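PDB 3BN1: GDP-perosamine synthase from Caulobacter crescentus, which catalyses the PLP-dependent transfer of an amino group from L-glutamate to GDP-4-keto-6-deoxy-D-mannose, yielding GDP-perosamine for lipopolysaccharide O-antigen synthesis. Local coordinates for residues 73-76 / 77-81; 87-90 / 91-95; 321-324 / 325-328; 332-335 / 336-339. All coordinates share one frame; numbering follows the deposited sequence.

How the contacts relate
The four contacts follow one another along the chain, and neighbouring contacts touch. Contact 1 joins helix 62-72 to strand 80-84 of the seven-stranded mixed sheet; contact 2, centred about 14 Å away, starts helix 90-98, and Val-81 packs on Val-95 between them. After a long excursion the chain returns with contact 3, its centre about 11 Å from that of contact 2, where Met-323 packs against Thr-87, Ile-89 and Ala-92. Contact 4 leads into helix 338-346, its centre about 11 Å from that of contact 3, with Leu-337 against His-324. Contacts 2 and 3 also reach the second subunit, so the series links the ligand pocket, the dimer interface and the surface.

Contact 1: 73-76 / 77-81; sequences MGIG and PGDEV
Asp-79 folds its carboxylate back onto the backbone of Gly-76, OD2 accepting a hydrogen bond of 2.7 Å from Gly-76 N. The amide meets that oxygen on its anti side, 33° out of the carboxylate plane. CG lies beside Asp-79's own backbone N (chi1 -64°), which brings OD2 within reach of Gly-76 N. A second bond runs the other way along the chain, from Asp-79 N to Gly-76 O at 3.1 Å, closing a type II beta turn. Pro-77 suits its second position because the ring fixes phi near -56°, and Gly-78 its third, where positive phi would jam a CB against the preceding carbonyl.

Around this pair, a water donates to Asp-79 OD2 at 2.8 Å and to Gly-74 O at 3.1 Å, while OD1 forms a salt bridge with Lys-128, so both oxygens are held. On the buried side Ile-75 CG2 meets Val-81 CG2 at 3.8 Å; the two branched chains also touch helix 90-98, Ile-75 at Cys-98 and Val-81 at Val-95. Further back, Gly-74 accepts the positive phi that ends helix 62-72. The whole is a Schellman motif followed by a Pro-Gly type II turn, and it links helix 62-72 to strand 80-84 in the large mixed sheet of this aminotransferase.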
ATOM      1  N   MET A  73      -5.399 -10.197  13.872  1.00  8.88           N
ATOM      2  CA  MET A  73      -5.300 -10.923  15.137  1.00 11.57           C
ATOM      3  C   MET A  73      -5.872 -10.087  16.281  1.00 12.74           C
ATOM      4  O   MET A  73      -5.844 -10.486  17.439  1.00 19.82           O
ATOM      5  CB  MET A  73      -3.867 -11.211  15.470  1.00  7.91           C
ATOM      6  CG  MET A  73      -3.183 -11.955  14.366  1.00 22.70           C
ATOM      7  SD  MET A  73      -1.675 -12.644  15.028  1.00 30.94           S
ATOM      8  CE  MET A  73      -0.685 -11.264  14.963  1.00  7.18           C
ATOM      9  N   GLY A  74      -6.383  -8.910  15.974  1.00 13.10           N
ATOM     10  CA  GLY A  74      -6.978  -8.120  17.034  1.00 16.29           C
ATOM     11  C   GLY A  74      -6.019  -7.300  17.898  1.00 29.71           C
ATOM     12  O   GLY A  74      -6.459  -6.865  18.951  1.00 11.84           O
ATOM     13  N   ILE A  75      -4.785  -7.006  17.466  1.00 12.01           N
ATOM     14  CA  ILE A  75      -3.866  -6.153  18.279  1.00 15.37           C
ATOM     15  C   ILE A  75      -4.296  -4.691  18.200  1.00 24.62           C
ATOM     16  O   ILE A  75      -4.651  -4.193  17.155  1.00 12.52           O
ATOM     17  CB  ILE A  75      -2.403  -6.249  17.813  1.00 12.66           C
ATOM     18  CG1 ILE A  75      -2.006  -7.718  17.634  1.00 16.73           C
ATOM     19  CG2 ILE A  75      -1.393  -5.228  18.534  1.00  5.00           C
ATOM     20  CD1 ILE A  75      -1.894  -8.514  18.912  1.00 17.00           C
ATOM     21  N   GLY A  76      -4.345  -4.026  19.340  1.00 12.68           N
ATOM     22  CA  GLY A  76      -4.855  -2.689  19.387  1.00  5.83           C
ATOM     23  C   GLY A  76      -4.325  -1.926  20.581  1.00  7.42           C
ATOM     24  O   GLY A  76      -3.349  -2.305  21.226  1.00 13.33           O
ATOM     25  N   PRO A  77      -4.953  -0.785  20.837  1.00 16.25           N
ATOM     26  CA  PRO A  77      -4.495   0.095  21.915  1.00 23.61           C
ATOM     27  C   PRO A  77      -4.468  -0.662  23.210  1.00  8.21           C
ATOM     28  O   PRO A  77      -5.408  -1.383  23.530  1.00 14.33           O
ATOM     29  CB  PRO A  77      -5.558   1.202  21.982  1.00 16.58           C
ATOM     30  CG  PRO A  77      -6.162   1.205  20.589  1.00 17.09           C
ATOM     31  CD  PRO A  77      -5.955  -0.156  19.945  1.00  4.20           C
ATOM     32  N   GLY A  78      -3.390  -0.467  23.964  1.00 14.83           N
ATOM     33  CA  GLY A  78      -3.228  -1.101  25.273  1.00 14.03           C
ATOM     34  C   GLY A  78      -2.444  -2.405  25.221  1.00 39.82           C
ATOM     35  O   GLY A  78      -1.882  -2.849  26.217  1.00 47.53           O
ATOM     36  N   ASP A  79      -2.389  -3.007  24.044  1.00 20.51           N
ATOM     37  CA  ASP A  79      -1.737  -4.296  23.926  1.00 11.50           C
ATOM     38  C   ASP A  79      -0.261  -4.094  23.755  1.00  4.97           C
ATOM     39  O   ASP A  79       0.180  -3.028  23.272  1.00 12.15           O
ATOM     40  CB  ASP A  79      -2.231  -5.028  22.695  1.00  8.94           C
ATOM     41  CG  ASP A  79      -3.696  -5.362  22.744  1.00 25.67           C
ATOM     42  OD1 ASP A  79      -4.271  -5.490  23.846  1.00 12.18           O
ATOM     43  OD2 ASP A  79      -4.261  -5.512  21.645  1.00 11.67           O
ATOM     44  N   GLU A  80       0.509  -5.124  24.144  1.00 11.00           N
ATOM     45  CA  GLU A  80       1.970  -5.083  23.985  1.00 14.81           C
ATOM     46  C   GLU A  80       2.341  -6.226  23.069  1.00 26.76           C
ATOM     47  O   GLU A  80       1.706  -7.271  23.138  1.00  8.82           O
ATOM     48  CB  GLU A  80       2.665  -5.325  25.330  1.00  7.53           C
ATOM     49  CG  GLU A  80       2.574  -4.063  26.218  1.00  9.28           C
ATOM     50  CD  GLU A  80       3.094  -4.271  27.634  1.00 23.05           C
ATOM     51  OE1 GLU A  80       3.656  -5.360  27.917  1.00 12.00           O
ATOM     52  OE2 GLU A  80       2.925  -3.348  28.479  1.00 21.54           O
ATOM     53  N   VAL A  81       3.335  -6.022  22.202  1.00 11.08           N
ATOM     54  CA  VAL A  81       3.829  -7.088  21.317  1.00  6.82           C
ATOM     55  C   VAL A  81       5.333  -7.043  21.528  1.00  9.17           C
ATOM     56  O   VAL A  81       5.968  -5.946  21.404  1.00  6.50           O
ATOM     57  CB  VAL A  81       3.463  -6.799  19.812  1.00  1.28           C
ATOM     58  CG1 VAL A  81       4.076  -7.784  18.788  1.00  6.16           C
ATOM     59  CG2 VAL A  81       1.947  -6.592  19.702  1.00  2.60           C
TER
HETATM   60  O   HOH W   1      -5.753  -7.834  21.811  1.00 23.97           O

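Contact 2: 87-90 / 91-95; sequences TYIA and SANSV. With AKG (2-oxoglutaric acid), chain G.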
ATOM      1  N   THR A  87      16.155  -5.244  14.251  1.00 13.67           N
ATOM      2  CA  THR A  87      15.247  -5.588  13.130  1.00  5.69           C
ATOM      3  C   THR A  87      15.069  -4.345  12.247  1.00  4.00           C
ATOM      4  O   THR A  87      15.478  -3.225  12.622  1.00  7.42           O
ATOM      5  CB  THR A  87      13.846  -6.102  13.586  1.00 14.59           C
ATOM      6  OG1 THR A  87      13.057  -6.486  12.443  1.00  5.67           O
ATOM      7  CG2 THR A  87      13.052  -5.049  14.354  1.00  8.42           C
ATOM      8  N   TYR A  88      14.372  -4.550  11.138  1.00 11.67           N
ATOM      9  CA  TYR A  88      13.999  -3.464  10.259  1.00  7.87           C
ATOM     10  C   TYR A  88      12.788  -2.788  10.950  1.00  1.81           C
ATOM     11  O   TYR A  88      11.935  -3.422  11.558  1.00  7.26           O
ATOM     12  CB  TYR A  88      13.613  -4.000   8.880  1.00  6.53           C
ATOM     13  CG  TYR A  88      13.205  -2.837   8.027  1.00 13.05           C
ATOM     14  CD1 TYR A  88      14.122  -1.816   7.736  1.00 13.28           C
ATOM     15  CD2 TYR A  88      11.883  -2.743   7.570  1.00 15.43           C
ATOM     16  CE1 TYR A  88      13.763  -0.789   6.919  1.00  4.70           C
ATOM     17  CE2 TYR A  88      11.516  -1.724   6.769  1.00  9.24           C
ATOM     18  CZ  TYR A  88      12.428  -0.734   6.499  1.00 10.90           C
ATOM     19  OH  TYR A  88      12.003   0.328   5.755  1.00 11.98           O
ATOM     20  N   ILE A  89      12.748  -1.466  10.884  1.00 11.30           N
ATOM     21  CA  ILE A  89      11.834  -0.721  11.685  1.00  6.06           C
ATOM     22  C   ILE A  89      10.371  -0.982  11.450  1.00  7.82           C
ATOM     23  O   ILE A  89       9.553  -0.700  12.347  1.00 13.89           O
ATOM     24  CB  ILE A  89      12.029   0.756  11.486  1.00  5.27           C
ATOM     25  CG1 ILE A  89      11.441   1.540  12.670  1.00  8.62           C
ATOM     26  CG2 ILE A  89      11.521   1.120  10.090  1.00  4.57           C
ATOM     27  CD1 ILE A  89      11.900   3.022  12.688  1.00  7.17           C
ATOM     28  N   ALA A  90      10.058  -1.523  10.262  1.00  5.98           N
ATOM     29  CA  ALA A  90       8.685  -1.863   9.933  1.00  7.41           C
ATOM     30  C   ALA A  90       8.147  -2.845  10.965  1.00  4.30           C
ATOM     31  O   ALA A  90       6.935  -2.794  11.247  1.00  8.35           O
ATOM     32  CB  ALA A  90       8.557  -2.423   8.488  1.00  8.35           C
ATOM     33  N   SER A  91       9.016  -3.646  11.600  1.00  3.88           N
ATOM     34  CA  SER A  91       8.523  -4.619  12.570  1.00 22.89           C
ATOM     35  C   SER A  91       7.816  -3.915  13.717  1.00 15.26           C
ATOM     36  O   SER A  91       6.803  -4.388  14.270  1.00  8.84           O
ATOM     37  CB  SER A  91       9.692  -5.401  13.204  1.00 12.80           C
ATOM     38  OG  SER A  91      10.458  -5.996  12.184  1.00 14.72           O
ATOM     39  N   ALA A  92       8.478  -2.871  14.194  1.00  7.07           N
ATOM     40  CA  ALA A  92       7.948  -2.125  15.347  1.00  1.11           C
ATOM     41  C   ALA A  92       6.878  -1.196  14.870  1.00  7.26           C
ATOM     42  O   ALA A  92       5.900  -1.004  15.592  1.00  5.09           O
ATOM     43  CB  ALA A  92       9.092  -1.310  16.017  1.00 13.26           C
ATOM     44  N   ASN A  93       7.073  -0.560  13.712  1.00  9.56           N
ATOM     45  CA  ASN A  93       6.078   0.423  13.245  1.00  9.97           C
ATOM     46  C   ASN A  93       4.725  -0.185  13.091  1.00  1.00           C
ATOM     47  O   ASN A  93       3.681   0.405  13.404  1.00  5.99           O
ATOM     48  CB  ASN A  93       6.442   1.108  11.892  1.00  2.36           C
ATOM     49  CG  ASN A  93       7.626   2.083  12.046  1.00  8.39           C
ATOM     50  OD1 ASN A  93       7.960   2.514  13.162  1.00  7.70           O
ATOM     51  ND2 ASN A  93       8.234   2.464  10.918  1.00  9.28           N
ATOM     52  N   SER A  94       4.739  -1.423  12.590  1.00  9.04           N
ATOM     53  CA  SER A  94       3.490  -2.163  12.386  1.00  7.37           C
ATOM     54  C   SER A  94       2.633  -2.256  13.673  1.00  5.10           C
ATOM     55  O   SER A  94       1.409  -2.116  13.647  1.00  6.97           O
ATOM     56  CB  SER A  94       3.763  -3.533  11.694  1.00  5.28           C
ATOM     57  OG  SER A  94       4.347  -4.508  12.555  1.00  7.84           O
ATOM     58  N   VAL A  95       3.292  -2.399  14.826  1.00 10.47           N
ATOM     59  CA  VAL A  95       2.610  -2.505  16.117  1.00  8.09           C
ATOM     60  C   VAL A  95       2.126  -1.100  16.476  1.00  9.82           C
ATOM     61  O   VAL A  95       0.976  -0.864  16.883  1.00 11.94           O
ATOM     62  CB  VAL A  95       3.603  -3.041  17.187  1.00  7.93           C
ATOM     63  CG1 VAL A  95       3.117  -2.952  18.652  1.00  5.08           C
ATOM     64  CG2 VAL A  95       4.108  -4.422  16.788  1.00  6.51           C
TER
HETATM   65  C1  AKG G 374      16.276  -2.917   3.295  1.00 43.32           C
HETATM   66  O1  AKG G 374      16.770  -1.823   2.908  1.00 99.89           O
HETATM   67  O2  AKG G 374      17.007  -3.901   3.565  1.00 99.89           O
HETATM   68  C2  AKG G 374      14.811  -3.055   3.419  1.00 45.47           C
HETATM   69  O5  AKG G 374      14.328  -4.141   3.675  1.00 53.97           O
HETATM   70  C3  AKG G 374      13.976  -1.801   3.257  1.00 29.63           C
HETATM   71  C4  AKG G 374      12.498  -2.125   3.229  1.00 24.02           C
HETATM   72  C5  AKG G 374      11.762  -0.955   2.631  1.00 16.59           C
HETATM   73  O3  AKG G 374      10.504  -1.023   2.582  1.00 20.44           O
HETATM   74  O4  AKG G 374      12.457   0.162   2.217  1.00 26.46           O
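Thr-87 and Ser-91 join hydroxyl to hydroxyl across the start of helix 90-98, OG1 of the threonine and OG of the serine being hydrogen-bonded at 2.7 Å. Thr-87 holds OG1 anti to its own N (chi1 -177°), and this turns the oxygen toward the helix while the methyl CG2 rests on Ser-91 CB. Ser-91 OG also approaches Tyr-88 O and is hydrogen-bonded to Asp-159, so this small side chain sits at a junction of several polar atoms.

Backbone bonds wind the first turn. Ser-91 N reaches Tyr-88 O at 2.9 Å, Asn-93 N reaches Ile-89 O at 2.8 Å, and Ser-94 N reaches Ala-90 O; Ala-92 N adds a weak bond to Ile-89 O. Ser-94 OG donates to Ser-91 O at 3.0 Å from well above the carbonyl plane, a return of the side chain onto its own helix.

Van der Waals contact joins Ile-89 to the amide of Asn-93. The isoleucine crosses it at a slant, CG1 nearest OD1 and CG2 3.6 Å from ND2, while Asn-93 OD1 is hydrogen-bonded to the hydroxyl of Tyr-329; Phe-225 and Val-228 of the second subunit pack on these two residues.

Tyr-88 is the ligand-facing element: 2-oxoglutarate lies over one ring face, with CZ 3.6 Å from its C4, and is hydrogen-bonded by Gln-215 and Arg-233 of the second subunit. The tyrosine thus offers a flat surface to the ligand's carbon chain, and the bond from Ser-91 N to Tyr-88 O fastens the backbone of this pocket residue to the first turn of the helix.

Contact 3: 321-324 / 325-328; sequences HPMH and IMPP
Met-326 reaches back across the turn to His-321, the two side chains crossing at about a right angle. Its sulfur comes to the imidazole edge, near the ring plane, with SD 5.0 Å from the ring centroid and 86° off the normal, and it also touches His-321 CB at 3.8 Å. Up to the sulfur the methionine is extended; the bend at chi3 then brings CE to Met-323 CE, 3.5 Å away, and near His-321 O. Methionines suit this place because their unbranched chains can bend, Met-323 at chi2 and chi3 and Met-326 at chi3, so that the two methyls meet.

The second histidine is used differently. Ile-325 sets CG2 over one face of the His-324 ring in a CH-pi contact, 4.0 Å from the centroid and only 13° off its normal. Its other branch, CG1, stands between backbone N and carbonyl carbon (chi1 71°), which places it by Pro-322 O, and the extended chi2 then carries CD1 to Pro-322 CD, 3.9 Å away. The ring nitrogens of His-324 are spoken for: ND1 bonds to Ser-85 and NE2 to Glu-341, which pins the imidazole so that it can present a fixed face.

The 3-10 backbone brings residues three apart together, Met-326 N bonding to Met-323 O at 2.9 Å; the pairing with His-321 depends on the reach of the methionine chain. Trp-224 of the second subunit meets the His-321 ring and packs on Met-326. The arrangement is a short 3-10 turn in a proline-bounded loop at the dimer interface of this aminotransferase.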
ATOM      1  N   HIS A 321      20.072  -0.648  12.651  1.00 12.46           N
ATOM      2  CA  HIS A 321      20.314   0.042  13.924  1.00 10.93           C
ATOM      3  C   HIS A 321      19.252  -0.444  14.847  1.00 12.25           C
ATOM      4  O   HIS A 321      18.085  -0.450  14.453  1.00  9.69           O
ATOM      5  CB  HIS A 321      20.142   1.580  13.819  1.00  9.90           C
ATOM      6  CG  HIS A 321      21.073   2.223  12.852  1.00 16.97           C
ATOM      7  ND1 HIS A 321      22.376   1.800  12.689  1.00 66.20           N
ATOM      8  CD2 HIS A 321      20.881   3.218  11.953  1.00 27.97           C
ATOM      9  CE1 HIS A 321      22.948   2.500  11.726  1.00 30.81           C
ATOM     10  NE2 HIS A 321      22.071   3.381  11.277  1.00 28.03           N
ATOM     11  N   PRO A 322      19.624  -0.762  16.092  1.00 14.38           N
ATOM     12  CA  PRO A 322      18.619  -1.198  17.042  1.00  6.67           C
ATOM     13  C   PRO A 322      17.534  -0.096  17.161  1.00  3.80           C
ATOM     14  O   PRO A 322      17.840   1.098  17.188  1.00 12.79           O
ATOM     15  CB  PRO A 322      19.430  -1.346  18.334  1.00  9.92           C
ATOM     16  CG  PRO A 322      20.790  -1.780  17.894  1.00  9.40           C
ATOM     17  CD  PRO A 322      21.002  -0.985  16.601  1.00  8.78           C
ATOM     18  N   MET A 323      16.286  -0.504  17.304  1.00  9.96           N
ATOM     19  CA  MET A 323      15.201   0.485  17.386  1.00 12.72           C
ATOM     20  C   MET A 323      15.438   1.514  18.469  1.00 17.31           C
ATOM     21  O   MET A 323      15.105   2.688  18.345  1.00 15.23           O
ATOM     22  CB  MET A 323      13.919  -0.202  17.885  1.00  8.28           C
ATOM     23  CG  MET A 323      13.418  -1.295  16.938  1.00 22.57           C
ATOM     24  SD  MET A 323      12.846  -0.710  15.327  1.00 21.01           S
ATOM     25  CE  MET A 323      14.576  -0.428  14.435  1.00 11.03           C
ATOM     26  N   HIS A 324      15.803   0.991  19.628  1.00  7.29           N
ATOM     27  CA  HIS A 324      15.897   1.834  20.813  1.00  6.21           C
ATOM     28  C   HIS A 324      16.964   2.907  20.665  1.00 11.55           C
ATOM     29  O   HIS A 324      17.155   3.727  21.561  1.00 12.31           O
ATOM     30  CB  HIS A 324      16.032   0.941  22.140  1.00  9.88           C
ATOM     31  CG  HIS A 324      17.375   0.296  22.309  1.00  7.56           C
ATOM     32  ND1 HIS A 324      17.813  -0.712  21.472  1.00 12.74           N
ATOM     33  CD2 HIS A 324      18.420   0.576  23.135  1.00 11.80           C
ATOM     34  CE1 HIS A 324      19.051  -1.049  21.798  1.00  6.73           C
ATOM     35  NE2 HIS A 324      19.446  -0.280  22.803  1.00 12.29           N
ATOM     36  N   ILE A 325      17.731   2.872  19.577  1.00  4.77           N
ATOM     37  CA  ILE A 325      18.769   3.895  19.492  1.00 17.81           C
ATOM     38  C   ILE A 325      18.332   4.909  18.461  1.00 44.81           C
ATOM     39  O   ILE A 325      19.062   5.841  18.200  1.00 14.45           O
ATOM     40  CB  ILE A 325      20.220   3.444  19.192  1.00 19.61           C
ATOM     41  CG1 ILE A 325      20.359   2.975  17.749  1.00 21.66           C
ATOM     42  CG2 ILE A 325      20.632   2.310  20.074  1.00 15.70           C
ATOM     43  CD1 ILE A 325      21.858   2.734  17.273  1.00 12.72           C
ATOM     44  N   MET A 326      17.152   4.750  17.881  1.00 16.16           N
ATOM     45  CA  MET A 326      16.722   5.762  16.935  1.00  7.40           C
ATOM     46  C   MET A 326      15.576   6.565  17.535  1.00 22.51           C
ATOM     47  O   MET A 326      14.895   6.037  18.388  1.00 18.05           O
ATOM     48  CB  MET A 326      16.384   5.152  15.578  1.00 13.35           C
ATOM     49  CG  MET A 326      17.614   4.617  14.886  1.00 14.17           C
ATOM     50  SD  MET A 326      17.236   4.013  13.287  1.00 12.30           S
ATOM     51  CE  MET A 326      16.210   2.602  13.628  1.00 13.78           C
ATOM     52  N   PRO A 327      15.338   7.805  17.080  1.00 14.71           N
ATOM     53  CA  PRO A 327      14.321   8.654  17.693  1.00  9.93           C
ATOM     54  C   PRO A 327      12.950   8.056  17.957  1.00 15.81           C
ATOM     55  O   PRO A 327      12.369   8.220  19.029  1.00 15.44           O
ATOM     56  CB  PRO A 327      14.220   9.820  16.718  1.00  6.46           C
ATOM     57  CG  PRO A 327      15.628   9.930  16.161  1.00 10.80           C
ATOM     58  CD  PRO A 327      16.162   8.544  16.106  1.00 13.13           C
ATOM     59  N   PRO A 328      12.392   7.359  16.984  1.00 11.55           N
ATOM     60  CA  PRO A 328      11.047   6.886  17.250  1.00  9.00           C
ATOM     61  C   PRO A 328      10.909   5.926  18.432  1.00 19.30           C
ATOM     62  O   PRO A 328       9.850   5.889  19.041  1.00 12.33           O
ATOM     63  CB  PRO A 328      10.569   6.308  15.916  1.00  6.65           C
ATOM     64  CG  PRO A 328      11.558   6.586  14.991  1.00  9.48           C
ATOM     65  CD  PRO A 328      12.813   7.102  15.594  1.00 10.77           C
TER

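Contact 4: 332-335 / 336-339; sequences LATD and DLKI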
ATOM      1  N   LEU A 332      11.821   3.294  24.333  1.00 11.35           N
ATOM      2  CA  LEU A 332      11.565   1.938  24.739  1.00  9.94           C
ATOM      3  C   LEU A 332      12.898   1.319  25.094  1.00 21.92           C
ATOM      4  O   LEU A 332      12.969   0.090  25.253  1.00 12.57           O
ATOM      5  CB  LEU A 332      10.978   1.166  23.565  1.00  7.39           C
ATOM      6  CG  LEU A 332       9.690   1.717  22.979  1.00 15.49           C
ATOM      7  CD1 LEU A 332       9.380   0.741  21.848  1.00 10.95           C
ATOM      8  CD2 LEU A 332       8.639   1.700  24.074  1.00 21.39           C
ATOM      9  N   ALA A 333      13.943   2.143  25.176  1.00  8.25           N
ATOM     10  CA  ALA A 333      15.219   1.591  25.538  1.00  9.73           C
ATOM     11  C   ALA A 333      15.165   0.927  26.910  1.00 18.57           C
ATOM     12  O   ALA A 333      14.375   1.337  27.773  1.00 12.29           O
ATOM     13  CB  ALA A 333      16.297   2.650  25.543  1.00  8.68           C
ATOM     14  N   THR A 334      15.958  -0.140  27.067  1.00 16.66           N
ATOM     15  CA  THR A 334      16.189  -0.818  28.336  1.00 15.64           C
ATOM     16  C   THR A 334      17.663  -1.118  28.526  1.00 21.15           C
ATOM     17  O   THR A 334      18.459  -0.991  27.589  1.00 19.58           O
ATOM     18  CB  THR A 334      15.323  -2.042  28.627  1.00  8.78           C
ATOM     19  OG1 THR A 334      15.907  -3.168  27.975  1.00 10.41           O
ATOM     20  CG2 THR A 334      13.934  -1.790  28.060  1.00 25.29           C
ATOM     21  N   ASP A 335      18.063  -1.468  29.744  1.00 10.69           N
ATOM     22  CA  ASP A 335      19.472  -1.806  29.945  1.00 11.23           C
ATOM     23  C   ASP A 335      19.790  -3.296  29.557  1.00 18.98           C
ATOM     24  O   ASP A 335      20.865  -3.842  29.809  1.00 17.40           O
ATOM     25  CB  ASP A 335      19.943  -1.373  31.335  1.00 29.53           C
ATOM     26  CG  ASP A 335      19.207  -2.063  32.470  1.00 99.89           C
ATOM     27  OD1 ASP A 335      18.905  -3.259  32.301  1.00 30.99           O
ATOM     28  OD2 ASP A 335      18.967  -1.436  33.536  1.00 69.55           O
ATOM     29  N   ASP A 336      18.851  -3.972  28.904  1.00 12.43           N
ATOM     30  CA  ASP A 336      19.069  -5.376  28.549  1.00  9.22           C
ATOM     31  C   ASP A 336      18.859  -5.582  27.072  1.00 26.92           C
ATOM     32  O   ASP A 336      18.198  -6.548  26.615  1.00  8.99           O
ATOM     33  CB  ASP A 336      18.100  -6.288  29.294  1.00  7.29           C
ATOM     34  CG  ASP A 336      18.616  -7.741  29.377  1.00 99.89           C
ATOM     35  OD1 ASP A 336      19.809  -7.944  29.112  1.00 23.62           O
ATOM     36  OD2 ASP A 336      17.891  -8.717  29.680  1.00 24.79           O
ATOM     37  N   LEU A 337      19.461  -4.663  26.343  1.00  8.34           N
ATOM     38  CA  LEU A 337      19.503  -4.692  24.855  1.00 18.59           C
ATOM     39  C   LEU A 337      20.957  -4.591  24.352  1.00 16.35           C
ATOM     40  O   LEU A 337      21.262  -4.180  23.223  1.00 13.51           O
ATOM     41  CB  LEU A 337      18.637  -3.596  24.219  1.00  6.79           C
ATOM     42  CG  LEU A 337      17.157  -3.748  24.609  1.00  2.90           C
ATOM     43  CD1 LEU A 337      16.455  -2.463  24.251  1.00 11.53           C
ATOM     44  CD2 LEU A 337      16.433  -5.044  24.008  1.00  5.08           C
ATOM     45  N   LYS A 338      21.863  -5.035  25.216  1.00 12.65           N
ATOM     46  CA  LYS A 338      23.276  -4.921  24.916  1.00 19.81           C
ATOM     47  C   LYS A 338      23.764  -5.711  23.701  1.00 13.80           C
ATOM     48  O   LYS A 338      24.666  -5.257  23.014  1.00 15.20           O
ATOM     49  CB  LYS A 338      24.092  -5.157  26.197  1.00 17.14           C
ATOM     50  CG  LYS A 338      23.814  -4.067  27.271  1.00 21.45           C
ATOM     51  CD  LYS A 338      24.334  -4.356  28.705  1.00 51.46           C
ATOM     52  CE  LYS A 338      25.558  -3.506  29.099  1.00 99.89           C
ATOM     53  NZ  LYS A 338      25.750  -2.300  28.228  1.00 99.89           N
ATOM     54  N   ILE A 339      23.200  -6.892  23.443  1.00 13.63           N
ATOM     55  CA  ILE A 339      23.678  -7.675  22.305  1.00 10.50           C
ATOM     56  C   ILE A 339      23.265  -6.956  21.036  1.00 11.98           C
ATOM     57  O   ILE A 339      24.093  -6.758  20.148  1.00 13.99           O
ATOM     58  CB  ILE A 339      23.223  -9.151  22.232  1.00 13.52           C
ATOM     59  CG1 ILE A 339      23.587  -9.968  23.476  1.00  9.50           C
ATOM     60  CG2 ILE A 339      23.932  -9.817  21.044  1.00  8.40           C
ATOM     61  CD1 ILE A 339      25.084  -9.847  23.856  1.00 17.41           C
TER
HETATM   62  O   HOH W   2      20.864  -2.331  26.747  1.00 18.74           O
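Thr-334 and Asp-336 form an ST turn, the threonine hydroxyl OG1 accepting from Asp-336 N at 3.2 Å with an N-H...O angle of 162°. It lies in the loop that leads into helix 338-346, just before the N-cap residue Leu-337. OG1 stands between the backbone N and carbonyl carbon of Thr-334 (chi1 83°), and that placement points it forward along the chain at the amide two residues on.

The close-packed side belongs to Leu-337. Its side chain crosses Thr-334 at a slant, CG 3.6 Å from Thr-334 OG1 and CD1 3.7 Å from Thr-334 N, and it is buried against the threonine and His-324, a place that suits an apolar side chain. Leu-332, further back, lies against Pro-102 and Leu-104 of the sheet.

By contrast the other side of the turn is exposed and polar. Asp-335 and Asp-336 are solvent-facing acids at the start of a helix, where negative charge would probably be favourable to the helix dipole; Asp-336 OD1 makes a long, weak ion pair with Lys-118. Lys-338 runs its aliphatic part past the turn, CD 3.7 Å from Asp-335 O. Within the helix start, Ile-339 N is bonded to Asp-106. A water bridges the two segments, donating to Thr-334 O at 2.9 Å and accepting from Leu-337 N at 2.8 Å.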